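Local coordinates for SnoaL-like domain-containing protein (Burkholderia xenovorans LB400, PDB 3EN8) that is of unknown function but adopts an NTF2-like, SnoaL-type fold, forms a two-chain assembly and binds calcium, at residues Arg3-Trp15 with Val67-Tyr81. Numbering follows the deposited sequence. Where two conformers were deposited one is given.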
ATOM      1  N   ARG A   3       1.054  -3.586 -23.287  1.00 17.08           N
ATOM      2  CA  ARG A   3       0.484  -4.457 -22.251  1.00 20.00           C
ATOM      3  C   ARG A   3       0.154  -3.716 -20.966  1.00 15.83           C
ATOM      4  O   ARG A   3      -0.967  -3.771 -20.442  1.00 16.98           O
ATOM      5  CB  ARG A   3       1.449  -5.610 -21.924  1.00 22.23           C
ATOM      6  CG  ARG A   3       0.774  -6.755 -21.214  1.00 27.49           C
ATOM      7  CD  ARG A   3       1.658  -8.021 -21.171  1.00 34.12           C
ATOM      8  N   GLU A   4       1.159  -3.028 -20.458  1.00 15.87           N
ATOM      9  CA  GLU A   4       0.974  -2.217 -19.237  1.00 14.52           C
ATOM     10  C   GLU A   4      -0.056  -1.108 -19.403  1.00 14.80           C
ATOM     11  O   GLU A   4      -0.844  -0.801 -18.505  1.00 14.23           O
ATOM     12  CB  GLU A   4       2.304  -1.615 -18.771  1.00 19.15           C
ATOM     13  CG  GLU A   4       3.209  -2.667 -18.105  1.00 19.37           C
ATOM     14  CD  GLU A   4       4.632  -2.176 -17.928  1.00 29.06           C
ATOM     15  OE1 GLU A   4       4.960  -1.107 -18.488  1.00 27.83           O
ATOM     16  OE2 GLU A   4       5.426  -2.847 -17.234  1.00 21.30           O
ATOM     17  N   GLU A   5       0.003  -0.449 -20.543  1.00 12.41           N
ATOM     18  CA  GLU A   5      -0.945   0.662 -20.835  1.00 11.88           C
ATOM     19  C   GLU A   5      -2.393   0.173 -20.941  1.00 14.49           C
ATOM     20  O   GLU A   5      -3.356   0.885 -20.549  1.00 14.36           O
ATOM     21  CB  GLU A   5      -0.538   1.463 -22.066  1.00 14.39           C
ATOM     22  CG  GLU A   5       0.571   2.470 -21.769  1.00 14.15           C
ATOM     23  CD  GLU A   5       0.110   3.579 -20.844  1.00 17.06           C
ATOM     24  OE1 GLU A   5      -0.709   4.397 -21.273  1.00 14.70           O
ATOM     25  OE2 GLU A   5       0.537   3.605 -19.663  1.00 20.57           O
ATOM     26  N   LYS A   6      -2.522  -1.054 -21.436  1.00 13.00           N
ATOM     27  CA  LYS A   6      -3.835  -1.752 -21.481  1.00 15.63           C
ATOM     28  C   LYS A   6      -4.372  -2.081 -20.086  1.00 15.20           C
ATOM     29  O   LYS A   6      -5.572  -1.894 -19.803  1.00 16.36           O
ATOM     30  CB  LYS A   6      -3.792  -2.979 -22.386  1.00 16.74           C
ATOM     31  CG  LYS A   6      -3.939  -2.570 -23.871  1.00 19.55           C
ATOM     32  CD  LYS A   6      -3.606  -3.709 -24.830  1.00 23.80           C
ATOM     33  CE  LYS A   6      -3.406  -3.205 -26.297  1.00 25.17           C
ATOM     34  NZ  LYS A   6      -2.891  -4.284 -27.187  1.00 27.19           N
ATOM     35  N   ILE A   7      -3.483  -2.520 -19.195  1.00 16.08           N
ATOM     36  CA  ILE A   7      -3.867  -2.712 -17.795  1.00 13.58           C
ATOM     37  C   ILE A   7      -4.261  -1.360 -17.196  1.00 14.37           C
ATOM     38  O   ILE A   7      -5.311  -1.206 -16.552  1.00 16.59           O
ATOM     39  CB  ILE A   7      -2.784  -3.486 -16.945  1.00 13.66           C
ATOM     40  CG1 ILE A   7      -2.735  -4.929 -17.409  1.00 15.18           C
ATOM     41  CG2 ILE A   7      -3.084  -3.399 -15.455  1.00 14.85           C
ATOM     42  CD1 ILE A   7      -1.586  -5.783 -16.781  1.00 16.14           C
ATOM     43  N   ARG A   8      -3.432  -0.353 -17.432  1.00 13.84           N
ATOM     44  CA  ARG A   8      -3.707   0.973 -16.871  1.00 16.00           C
ATOM     45  C   ARG A   8      -5.064   1.518 -17.357  1.00 17.40           C
ATOM     46  O   ARG A   8      -5.827   2.068 -16.583  1.00 16.66           O
ATOM     47  CB  ARG A   8      -2.548   1.949 -17.150  1.00 18.34           C
ATOM     48  CG  ARG A   8      -2.699   3.323 -16.466  1.00 22.59           C
ATOM     49  CD  ARG A   8      -1.462   4.238 -16.703  1.00 25.09           C
ATOM     50  NE  ARG A   8      -0.231   3.750 -16.069  1.00 27.12           N
ATOM     51  CZ  ARG A   8       0.158   4.084 -14.838  1.00 26.82           C
ATOM     52  NH1 ARG A   8      -0.558   4.924 -14.124  1.00 24.65           N
ATOM     53  NH2 ARG A   8       1.278   3.613 -14.338  1.00 33.61           N
ATOM     54  N   GLU A   9      -5.370   1.323 -18.630  1.00 17.23           N
ATOM     55  CA  GLU A   9      -6.700   1.667 -19.175  1.00 16.40           C
ATOM     56  C   GLU A   9      -7.832   0.985 -18.405  1.00 16.72           C
ATOM     57  O   GLU A   9      -8.826   1.624 -18.013  1.00 12.47           O
ATOM     58  CB  GLU A   9      -6.796   1.294 -20.658  1.00 14.83           C
ATOM     59  CG  GLU A   9      -8.109   1.727 -21.334  1.00 14.90           C
ATOM     60  CD  GLU A   9      -8.184   1.290 -22.785  1.00 16.60           C
ATOM     61  OE1 GLU A   9      -7.687   0.198 -23.093  1.00 18.20           O
ATOM     62  OE2 GLU A   9      -8.734   2.043 -23.623  1.00 19.39           O
ATOM     63  N   ALA A  10      -7.632  -0.309 -18.134  1.00 16.69           N
ATOM     64  CA  ALA A  10      -8.610  -1.135 -17.403  1.00 15.18           C
ATOM     65  C   ALA A  10      -8.759  -0.601 -15.980  1.00 15.38           C
ATOM     66  O   ALA A  10      -9.869  -0.531 -15.414  1.00 14.06           O
ATOM     67  CB  ALA A  10      -8.151  -2.614 -17.381  1.00 16.08           C
ATOM     68  N   LEU A  11      -7.626  -0.223 -15.399  1.00 17.43           N
ATOM     69  CA  LEU A  11      -7.620   0.320 -14.025  1.00 17.64           C
ATOM     70  C   LEU A  11      -8.324   1.658 -13.906  1.00 16.00           C
ATOM     71  O   LEU A  11      -9.084   1.888 -12.960  1.00 19.75           O
ATOM     72  CB  LEU A  11      -6.234   0.471 -13.473  1.00 18.86           C
ATOM     73  CG  LEU A  11      -5.585  -0.786 -12.975  1.00 21.57           C
ATOM     74  CD1 LEU A  11      -4.091  -0.500 -12.687  1.00 19.31           C
ATOM     75  CD2 LEU A  11      -6.355  -1.286 -11.724  1.00 16.84           C
ATOM     76  N   ASN A  12      -8.076   2.537 -14.877  1.00 16.22           N
ATOM     77  CA  ASN A  12      -8.757   3.846 -14.920  1.00 15.27           C
ATOM     78  C   ASN A  12     -10.277   3.634 -14.930  1.00 16.38           C
ATOM     79  O   ASN A  12     -11.051   4.338 -14.266  1.00 15.25           O
ATOM     80  CB  ASN A  12      -8.322   4.659 -16.147  1.00 15.78           C
ATOM     81  CG  ASN A  12      -6.912   5.196 -16.029  1.00 17.99           C
ATOM     82  OD1 ASN A  12      -6.360   5.231 -14.937  1.00 20.12           O
ATOM     83  ND2 ASN A  12      -6.302   5.562 -17.168  1.00 19.47           N
ATOM     84  N   ALA A  13     -10.697   2.640 -15.695  1.00 16.04           N
ATOM     85  CA  ALA A  13     -12.146   2.361 -15.876  1.00 14.08           C
ATOM     86  C   ALA A  13     -12.732   1.744 -14.608  1.00 16.21           C
ATOM     87  O   ALA A  13     -13.874   2.053 -14.172  1.00 14.54           O
ATOM     88  CB  ALA A  13     -12.378   1.455 -17.105  1.00 13.61           C
ATOM     89  N   HIS A  14     -11.911   0.906 -14.004  1.00 14.67           N
ATOM     90  CA  HIS A  14     -12.226   0.264 -12.714  1.00 14.39           C
ATOM     91  C   HIS A  14     -12.535   1.301 -11.682  1.00 13.90           C
ATOM     92  O   HIS A  14     -13.505   1.198 -10.923  1.00 16.31           O
ATOM     93  CB  HIS A  14     -11.050  -0.594 -12.219  1.00 17.03           C
ATOM     94  CG  HIS A  14     -11.266  -1.196 -10.850  1.00 15.30           C
ATOM     95  ND1 HIS A  14     -12.154  -2.231 -10.619  1.00 14.94           N
ATOM     96  CD2 HIS A  14     -10.726  -0.893  -9.649  1.00 14.12           C
ATOM     97  CE1 HIS A  14     -12.113  -2.560  -9.337  1.00 13.95           C
ATOM     98  NE2 HIS A  14     -11.268  -1.745  -8.724  1.00 16.50           N
ATOM     99  N   TRP A  15     -11.675   2.318 -11.614  1.00 11.54           N
ATOM    100  CA  TRP A  15     -11.802   3.298 -10.541  1.00 13.15           C
ATOM    101  C   TRP A  15     -12.934   4.265 -10.842  1.00 13.01           C
ATOM    102  O   TRP A  15     -13.621   4.743  -9.942  1.00 13.77           O
ATOM    103  CB  TRP A  15     -10.499   4.071 -10.293  1.00 14.94           C
ATOM    104  CG  TRP A  15      -9.419   3.143  -9.795  1.00 12.61           C
ATOM    105  CD1 TRP A  15      -8.222   2.955 -10.361  1.00 14.45           C
ATOM    106  CD2 TRP A  15      -9.496   2.239  -8.670  1.00 13.85           C
ATOM    107  NE1 TRP A  15      -7.505   1.982  -9.660  1.00 14.25           N
ATOM    108  CE2 TRP A  15      -8.270   1.542  -8.615  1.00 13.84           C
ATOM    109  CE3 TRP A  15     -10.482   1.954  -7.700  1.00 16.10           C
ATOM    110  CZ2 TRP A  15      -8.008   0.567  -7.654  1.00 13.69           C
ATOM    111  CZ3 TRP A  15     -10.206   1.023  -6.746  1.00 15.96           C
ATOM    112  CH2 TRP A  15      -8.987   0.318  -6.746  1.00 11.53           C
ATOM    113  N   VAL A  67      -8.600   9.390  -7.217  1.00 12.72           N
ATOM    114  CA  VAL A  67      -7.330   8.655  -7.368  1.00 11.72           C
ATOM    115  C   VAL A  67      -6.178   9.607  -7.104  1.00 14.04           C
ATOM    116  O   VAL A  67      -6.151  10.753  -7.605  1.00 15.95           O
ATOM    117  CB  VAL A  67      -7.170   8.009  -8.750  1.00 14.07           C
ATOM    118  CG1 VAL A  67      -5.746   7.370  -8.879  1.00 15.59           C
ATOM    119  CG2 VAL A  67      -8.259   6.929  -8.966  1.00 12.71           C
ATOM    120  N   ARG A  68      -5.226   9.133  -6.303  1.00 12.13           N
ATOM    121  CA  ARG A  68      -3.998   9.893  -6.003  1.00 14.56           C
ATOM    122  C   ARG A  68      -2.879   9.564  -6.997  1.00 13.67           C
ATOM    123  O   ARG A  68      -2.229  10.411  -7.636  1.00 12.01           O
ATOM    124  CB  ARG A  68      -3.496   9.568  -4.589  1.00 12.97           C
ATOM    125  CG  ARG A  68      -2.262  10.369  -4.206  1.00 16.27           C
ATOM    126  CD  ARG A  68      -1.689  10.000  -2.837  1.00 23.60           C
ATOM    127  NE  ARG A  68      -0.479  10.772  -2.499  1.00 23.57           N
ATOM    128  CZ  ARG A  68      -0.494  11.930  -1.837  1.00 26.19           C
ATOM    129  NH1 ARG A  68      -1.634  12.493  -1.473  1.00 21.97           N
ATOM    130  NH2 ARG A  68       0.647  12.558  -1.567  1.00 28.88           N
ATOM    131  N   ARG A  69      -2.674   8.293  -7.135  1.00 11.59           N
ATOM    132  CA  ARG A  69      -1.594   7.779  -8.007  1.00 13.45           C
ATOM    133  C   ARG A  69      -1.782   6.313  -8.350  1.00 15.23           C
ATOM    134  O   ARG A  69      -2.177   5.511  -7.511  1.00 17.14           O
ATOM    135  CB  ARG A  69      -0.241   7.930  -7.319  1.00 13.70           C
ATOM    136  CG  ARG A  69       0.933   7.565  -8.208  1.00 14.69           C
ATOM    137  CD  ARG A  69       2.251   7.844  -7.539  1.00 16.39           C
ATOM    138  NE  ARG A  69       3.332   7.674  -8.523  1.00 18.40           N
ATOM    139  CZ  ARG A  69       4.605   7.554  -8.188  1.00 17.51           C
ATOM    140  NH1 ARG A  69       4.950   7.548  -6.906  1.00 14.48           N
ATOM    141  NH2 ARG A  69       5.522   7.408  -9.114  1.00 17.96           N
ATOM    142  N   ILE A  70      -1.443   5.974  -9.601  1.00 13.77           N
ATOM    143  CA  ILE A  70      -1.385   4.576 -10.032  1.00 14.56           C
ATOM    144  C   ILE A  70       0.007   4.289 -10.587  1.00 14.29           C
ATOM    145  O   ILE A  70       0.516   5.009 -11.409  1.00 15.32           O
ATOM    146  CB  ILE A  70      -2.439   4.235 -11.123  1.00 14.83           C
ATOM    147  CG1 ILE A  70      -3.858   4.471 -10.630  1.00 16.87           C
ATOM    148  CG2 ILE A  70      -2.290   2.764 -11.627  1.00 12.28           C
ATOM    149  CD1 ILE A  70      -4.907   4.721 -11.771  1.00 22.12           C
ATOM    150  N   GLN A  71       0.607   3.256 -10.028  1.00 13.79           N
ATOM    151  CA  GLN A  71       1.922   2.740 -10.481  1.00 15.93           C
ATOM    152  C   GLN A  71       1.780   1.296 -10.860  1.00 14.23           C
ATOM    153  O   GLN A  71       0.980   0.566 -10.294  1.00 14.30           O
ATOM    154  CB  GLN A  71       2.972   2.830  -9.363  1.00 15.77           C
ATOM    155  CG  GLN A  71       3.289   4.229  -8.890  1.00 17.92           C
ATOM    156  CD  GLN A  71       4.365   4.198  -7.860  1.00 17.43           C
ATOM    157  OE1 GLN A  71       5.544   4.046  -8.196  1.00 17.77           O
ATOM    158  NE2 GLN A  71       3.985   4.259  -6.611  1.00 16.08           N
ATOM    159  N   GLY A  72       2.567   0.880 -11.839  1.00 12.75           N
ATOM    160  CA  GLY A  72       2.513  -0.500 -12.226  1.00 14.63           C
ATOM    161  C   GLY A  72       3.679  -0.867 -13.084  1.00 16.27           C
ATOM    162  O   GLY A  72       4.237  -0.054 -13.824  1.00 14.95           O
ATOM    163  N   GLU A  73       4.050  -2.100 -12.916  1.00 11.85           N
ATOM    164  CA  GLU A  73       5.063  -2.748 -13.776  1.00 16.41           C
ATOM    165  C   GLU A  73       4.647  -4.188 -14.007  1.00 17.34           C
ATOM    166  O   GLU A  73       4.333  -4.906 -13.088  1.00 15.33           O
ATOM    167  CB  GLU A  73       6.436  -2.675 -13.104  1.00 18.06           C
ATOM    168  CG  GLU A  73       7.500  -3.392 -13.837  1.00 26.83           C
ATOM    169  CD  GLU A  73       7.913  -2.693 -15.103  1.00 34.58           C
ATOM    170  OE1 GLU A  73       7.510  -1.523 -15.308  1.00 35.68           O
ATOM    171  OE2 GLU A  73       8.631  -3.337 -15.895  1.00 40.96           O
ATOM    172  N   GLY A  74       4.623  -4.601 -15.266  1.00 14.92           N
ATOM    173  CA  GLY A  74       4.211  -5.964 -15.592  1.00 16.89           C
ATOM    174  C   GLY A  74       2.832  -6.279 -15.053  1.00 13.72           C
ATOM    175  O   GLY A  74       1.835  -5.628 -15.434  1.00 13.93           O
ATOM    176  N   ASN A  75       2.773  -7.249 -14.126  1.00 13.71           N
ATOM    177  CA  ASN A  75       1.484  -7.715 -13.632  1.00 14.33           C
ATOM    178  C   ASN A  75       1.229  -7.198 -12.212  1.00 15.96           C
ATOM    179  O   ASN A  75       0.227  -7.538 -11.618  1.00 17.81           O
ATOM    180  CB  ASN A  75       1.371  -9.233 -13.663  1.00 15.16           C
ATOM    181  CG  ASN A  75       1.017  -9.769 -15.033  1.00 16.41           C
ATOM    182  OD1 ASN A  75       0.255  -9.149 -15.782  1.00 20.11           O
ATOM    183  ND2 ASN A  75       1.555 -10.944 -15.363  1.00 22.61           N
ATOM    184  N   LEU A  76       2.104  -6.315 -11.734  1.00 13.96           N
ATOM    185  CA  LEU A  76       1.955  -5.729 -10.388  1.00 13.26           C
ATOM    186  C   LEU A  76       1.524  -4.279 -10.452  1.00 14.38           C
ATOM    187  O   LEU A  76       2.239  -3.434 -11.016  1.00 13.80           O
ATOM    188  CB  LEU A  76       3.264  -5.843  -9.610  1.00 16.18           C
ATOM    189  CG  LEU A  76       3.265  -5.352  -8.151  1.00 16.36           C
ATOM    190  CD1 LEU A  76       2.246  -6.175  -7.314  1.00 15.16           C
ATOM    191  CD2 LEU A  76       4.664  -5.488  -7.567  1.00 15.80           C
ATOM    192  N   TRP A  77       0.406  -3.997  -9.787  1.00 14.27           N
ATOM    193  CA  TRP A  77      -0.231  -2.687  -9.850  1.00 13.58           C
ATOM    194  C   TRP A  77      -0.615  -2.197  -8.455  1.00 14.21           C
ATOM    195  O   TRP A  77      -1.042  -2.948  -7.588  1.00 14.91           O
ATOM    196  CB  TRP A  77      -1.424  -2.731 -10.809  1.00 12.70           C
ATOM    197  CG  TRP A  77      -0.872  -2.921 -12.210  1.00 13.22           C
ATOM    198  CD1 TRP A  77      -0.450  -4.083 -12.764  1.00 10.19           C
ATOM    199  CD2 TRP A  77      -0.566  -1.890 -13.143  1.00 12.11           C
ATOM    200  NE1 TRP A  77       0.113  -3.850 -14.007  1.00 12.48           N
ATOM    201  CE2 TRP A  77       0.065  -2.498 -14.247  1.00 12.39           C
ATOM    202  CE3 TRP A  77      -0.748  -0.496 -13.152  1.00 13.84           C
ATOM    203  CZ2 TRP A  77       0.463  -1.768 -15.349  1.00 14.15           C
ATOM    204  CZ3 TRP A  77      -0.325   0.205 -14.209  1.00 17.03           C
ATOM    205  CH2 TRP A  77       0.285  -0.427 -15.308  1.00 18.35           C
ATOM    206  N   ILE A  78      -0.414  -0.911  -8.258  0.50 12.89           N
ATOM    207  CA  ILE A  78      -0.791  -0.302  -6.998  0.50 13.67           C
ATOM    208  C   ILE A  78      -1.396   1.080  -7.147  0.50 13.87           C
ATOM    209  O   ILE A  78      -0.831   1.999  -7.733  0.50 14.40           O
ATOM    210  CB  ILE A  78       0.359  -0.327  -5.972  0.50 14.31           C
ATOM    211  CG1 ILE A  78      -0.181   0.119  -4.614  0.50 12.93           C
ATOM    212  CG2 ILE A  78       1.587   0.496  -6.426  0.50 12.19           C
ATOM    213  CD1 ILE A  78       0.827  -0.066  -3.492  0.50 16.99           C
ATOM    214  N   THR A  79      -2.583   1.172  -6.592  1.00 13.25           N
ATOM    215  CA  THR A  79      -3.401   2.376  -6.684  1.00 12.64           C
ATOM    216  C   THR A  79      -3.536   2.948  -5.289  1.00 12.59           C
ATOM    217  O   THR A  79      -3.914   2.261  -4.333  1.00 14.77           O
ATOM    218  CB  THR A  79      -4.809   2.129  -7.310  1.00 12.06           C
ATOM    219  OG1 THR A  79      -4.701   1.573  -8.613  1.00 12.66           O
ATOM    220  CG2 THR A  79      -5.614   3.454  -7.350  1.00 10.32           C
ATOM    221  N   GLU A  80      -3.191   4.223  -5.212  1.00 12.36           N
ATOM    222  CA  GLU A  80      -3.379   5.035  -4.036  1.00 13.26           C
ATOM    223  C   GLU A  80      -4.542   5.950  -4.308  1.00 14.16           C
ATOM    224  O   GLU A  80      -4.586   6.641  -5.327  1.00 13.65           O
ATOM    225  CB  GLU A  80      -2.121   5.873  -3.743  1.00 12.86           C
ATOM    226  CG  GLU A  80      -0.840   5.077  -3.379  1.00 11.77           C
ATOM    227  CD  GLU A  80       0.346   5.971  -3.389  1.00 14.52           C
ATOM    228  OE1 GLU A  80       0.385   6.852  -2.506  1.00 15.50           O
ATOM    229  OE2 GLU A  80       1.215   5.804  -4.287  1.00 16.78           O
ATOM    230  N   TYR A  81      -5.487   5.959  -3.406  1.00 11.77           N
ATOM    231  CA  TYR A  81      -6.736   6.721  -3.672  1.00 11.68           C
ATOM    232  C   TYR A  81      -7.399   7.016  -2.384  1.00 12.38           C
ATOM    233  O   TYR A  81      -7.075   6.433  -1.391  1.00 13.46           O
ATOM    234  CB  TYR A  81      -7.693   5.984  -4.615  1.00 12.09           C
ATOM    235  CG  TYR A  81      -8.279   4.629  -4.178  1.00 11.57           C
ATOM    236  CD1 TYR A  81      -7.508   3.451  -4.213  1.00  9.17           C
ATOM    237  CD2 TYR A  81      -9.591   4.514  -3.785  1.00 14.93           C
ATOM    238  CE1 TYR A  81      -8.039   2.245  -3.843  1.00 15.35           C
ATOM    239  CE2 TYR A  81     -10.150   3.283  -3.423  1.00 16.69           C
ATOM    240  CZ  TYR A  81      -9.355   2.130  -3.451  1.00 12.37           C
ATOM    241  OH  TYR A  81      -9.927   0.902  -3.078  1.00 14.23           O
TER
HETATM  242  O   HOH W   1       3.281   1.820 -15.488  1.00 39.20           O
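The indole of W77, on strand 76-81, is held between I7 of the helix and G72 of the neighbouring strand: CG2 of I7 sits 3.5 Å from the centroid of its five-membered ring, only 13° off the normal, which defines a CH-pi contact, while the CA of G72 lies over the opposite face, toward its rim. L11 adds CD1, 3.4 Å from CE3 of W77. The indole is also tied to the turn, its NE1 donating to G74 O at 2.9 Å. One turn beyond L11, on the same face of the helix, W15 and Y81 meet obliquely, with ring planes 38° apart, and T79 CG2 lies over the same face of W15.

Two side chains of the helix, E4 and R8, bond to the hairpin backbone. The amide of G74, in the type II' turn, points almost straight at OE2 of E4 (N to OE2 2.8 Å, 177°), on the anti side of the carboxylate. R8, bent at chi3, brings NH1 to 2.9 Å from I70 O, which lies near the guanidinium plane; its NH2 reaches G72 O through a water. Between side chains, W15 NE1 gives T79 OG1 a weak bond.

Strand 88-99 continues the surface, F98 touching I7 and M96 touching L11. This is the NTF2-like alpha+beta arrangement, an N-terminal helix packed across a curved mixed beta-sheet, here over its antiparallel strands 64-73, 76-85 and 88-99.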